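Local coordinates for methyl-accepting chemotaxis protein (Campylobacter jejuni, PDB 6W3P) that binds an amino acid in its sensor domain and probably acts as a chemoreceptor that passes the signal on for chemotaxis, at residues 77-82 with 160-165. Residues are numbered along the deposited sequence; the frame is centred on the assembly and turned at random. Where two conformers were deposited one is given.
With SKJ (beta-methylnorleucine), chain C.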
loop_
_atom_site.group_PDB
_atom_site.type_symbol
_atom_site.label_atom_id
_atom_site.label_comp_id
_atom_site.label_asym_id
_atom_site.label_seq_id
_atom_site.Cartn_x
_atom_site.Cartn_y
_atom_site.Cartn_z
ATOM N N ASN A 77 -8.363 2.361 -13.306
ATOM C CA ASN A 77 -8.243 0.901 -13.505
ATOM C C ASN A 77 -8.123 0.176 -12.152
ATOM O O ASN A 77 -7.332 -0.742 -11.998
ATOM C CB ASN A 77 -7.062 0.572 -14.411
ATOM C CG ASN A 77 -7.089 -0.859 -14.853
ATOM O OD1 ASN A 77 -8.164 -1.430 -15.080
ATOM N ND2 ASN A 77 -5.899 -1.430 -15.049
ATOM N N ALA A 78 -9.002 0.513 -11.212
ATOM C CA ALA A 78 -9.113 -0.256 -9.959
ATOM C C ALA A 78 -9.734 -1.629 -10.253
ATOM O O ALA A 78 -10.430 -1.824 -11.253
ATOM C CB ALA A 78 -9.928 0.494 -8.932
ATOM N N LEU A 79 -9.506 -2.578 -9.359
ATOM C CA LEU A 79 -10.096 -3.911 -9.503
ATOM C C LEU A 79 -11.568 -3.904 -9.106
ATOM O O LEU A 79 -12.427 -4.389 -9.847
ATOM C CB LEU A 79 -9.358 -4.919 -8.634
ATOM C CG LEU A 79 -8.025 -5.361 -9.216
ATOM C CD1 LEU A 79 -7.270 -6.225 -8.212
ATOM C CD2 LEU A 79 -8.232 -6.077 -10.548
ATOM N N ASN A 80 -11.845 -3.329 -7.933
ATOM C CA ASN A 80 -13.219 -3.281 -7.408
ATOM C C ASN A 80 -13.396 -1.907 -6.802
ATOM O O ASN A 80 -12.502 -1.435 -6.096
ATOM C CB ASN A 80 -13.458 -4.301 -6.272
ATOM C CG ASN A 80 -13.305 -5.735 -6.688
ATOM O OD1 ASN A 80 -14.030 -6.236 -7.556
ATOM N ND2 ASN A 80 -12.429 -6.440 -5.965
ATOM N N VAL A 81 -14.596 -1.394 -6.911
ATOM C CA VAL A 81 -14.991 -0.135 -6.238
ATOM C C VAL A 81 -16.441 -0.382 -5.783
ATOM O O VAL A 81 -17.286 -0.822 -6.596
ATOM C CB VAL A 81 -14.913 1.079 -7.180
ATOM C CG1 VAL A 81 -15.410 2.323 -6.514
ATOM C CG2 VAL A 81 -13.502 1.300 -7.679
ATOM N N TYR A 82 -16.708 -0.126 -4.510
ATOM C CA TYR A 82 -17.950 -0.617 -3.926
ATOM C C TYR A 82 -18.440 0.224 -2.772
ATOM O O TYR A 82 -17.671 0.953 -2.152
ATOM C CB TYR A 82 -17.842 -2.103 -3.520
ATOM C CG TYR A 82 -16.596 -2.439 -2.792
ATOM C CD1 TYR A 82 -15.433 -2.792 -3.484
ATOM C CD2 TYR A 82 -16.546 -2.405 -1.385
ATOM C CE1 TYR A 82 -14.263 -3.094 -2.791
ATOM C CE2 TYR A 82 -15.389 -2.717 -0.697
ATOM C CZ TYR A 82 -14.245 -3.059 -1.404
ATOM O OH TYR A 82 -13.127 -3.386 -0.701
ATOM N N ASP A 160 -10.368 -1.271 -4.203
ATOM C CA ASP A 160 -9.337 -2.303 -4.178
ATOM C C ASP A 160 -8.352 -2.077 -5.332
ATOM O O ASP A 160 -8.735 -2.040 -6.510
ATOM C CB ASP A 160 -9.953 -3.692 -4.400
ATOM C CG ASP A 160 -10.871 -4.158 -3.302
ATOM O OD1 ASP A 160 -10.904 -3.537 -2.230
ATOM O OD2 ASP A 160 -11.566 -5.186 -3.568
ATOM N N ILE A 161 -7.091 -1.933 -4.981
ATOM C CA ILE A 161 -6.024 -1.732 -5.943
ATOM C C ILE A 161 -5.096 -2.962 -5.832
ATOM O O ILE A 161 -4.734 -3.372 -4.725
ATOM C CB ILE A 161 -5.204 -0.466 -5.628
ATOM C CG1 ILE A 161 -6.105 0.789 -5.525
ATOM C CG2 ILE A 161 -4.052 -0.271 -6.620
ATOM C CD1 ILE A 161 -6.870 1.090 -6.780
ATOM N N PRO A 162 -4.698 -3.576 -6.974
ATOM C CA PRO A 162 -3.808 -4.749 -6.899
ATOM C C PRO A 162 -2.520 -4.408 -6.173
ATOM O O PRO A 162 -1.885 -3.385 -6.466
ATOM C CB PRO A 162 -3.524 -5.060 -8.358
ATOM C CG PRO A 162 -4.622 -4.467 -9.134
ATOM C CD PRO A 162 -5.075 -3.265 -8.358
ATOM N N SER A 163 -2.145 -5.194 -5.187
ATOM C CA SER A 163 -0.860 -4.983 -4.523
ATOM C C SER A 163 0.316 -5.128 -5.469
ATOM O O SER A 163 1.313 -4.418 -5.284
ATOM C CB SER A 163 -0.682 -5.889 -3.338
ATOM O OG SER A 163 -0.806 -7.181 -3.788
ATOM N N GLU A 164 0.119 -5.840 -6.571
ATOM C CA GLU A 164 1.149 -5.910 -7.602
ATOM C C GLU A 164 1.517 -4.551 -8.175
ATOM O O GLU A 164 2.639 -4.345 -8.625
ATOM C CB GLU A 164 0.730 -6.855 -8.743
ATOM C CG GLU A 164 1.683 -7.011 -9.909
ATOM C CD GLU A 164 1.161 -7.985 -10.958
ATOM O OE1 GLU A 164 0.046 -8.535 -10.778
ATOM O OE2 GLU A 164 1.890 -8.259 -11.944
ATOM N N ASP A 165 0.577 -3.596 -8.147
ATOM C CA ASP A 165 0.873 -2.286 -8.704
ATOM C C ASP A 165 1.985 -1.616 -7.880
ATOM O O ASP A 165 2.900 -0.994 -8.446
ATOM C CB ASP A 165 -0.375 -1.406 -8.766
ATOM C CG ASP A 165 -1.391 -1.863 -9.786
ATOM O OD1 ASP A 165 -1.069 -2.749 -10.630
ATOM O OD2 ASP A 165 -2.467 -1.213 -9.815
HETATM N N SKJ C . -12.098 -6.955 -1.566
HETATM C CA SKJ C . -13.341 -6.856 -0.801
HETATM C C SKJ C . -13.380 -8.091 0.087
HETATM O O SKJ C . -12.703 -9.106 -0.191
HETATM C CB SKJ C . -14.586 -6.682 -1.695
HETATM C CG1 SKJ C . -15.863 -6.223 -0.956
HETATM C CG2 SKJ C . -14.836 -7.923 -2.527
HETATM O OXT SKJ C . -14.152 -8.081 1.076
HETATM C CAA SKJ C . -15.924 -8.910 -4.567
HETATM C CAB SKJ C . -15.736 -7.630 -3.736
HETATM O O HOH W 1 -4.370 -1.280 -11.729
#
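D160 is the polar centre of this contact, and both of its carboxylate oxygens are engaged. D160 OD1 accepts a hydrogen bond of 2.7 Å from Y82 OH, on the syn side and 25° out of the carboxylate plane. T142 OG1 is a second hydrogen-bond partner of D160 OD1. D160 OD2 takes N80 ND2 at 2.8 Å, on its anti side. The amide and carboxylate planes stand 83° apart, yet D160 OD2 stays near the amide plane of N80. D160 OD2 also accepts a hydrogen bond from SKJ N at 2.7 Å; a carboxylate here would suit an ammonium group. N80 ND2 has a further acceptor in D133 OD2. D133 OD1 and Y131 OH also bind the ligand, as do K113 NZ and W115 NE1. Y82 CG sits between the backbone N and the carbonyl carbon (chi1 46°), which brings the ring edge to the D160 carboxylate; SKJ CG1 lies over one face. The site fits the amino-acid pocket of a Cache (PDC) sensor domain.

Backbone bonds join the segments as well. D160 N donates to N80 O at 2.9 Å, almost straight, and L79 N donates to D160 O at 3.0 Å. Beyond them, in the conformer given, L79 CD1 meets P162 CG tip to tip. A78 CB rests on I161 CD1. One water donates to both N77 O and D165 OD2.

N77 ends helix 58-76 in a Schellman motif, and strand 80-84 follows. That strand lies between 90-94 and 152-162 in the antiparallel sheet. I161 and V81 pack against the long helix 4-49, while helix 163-172 leads away from P162.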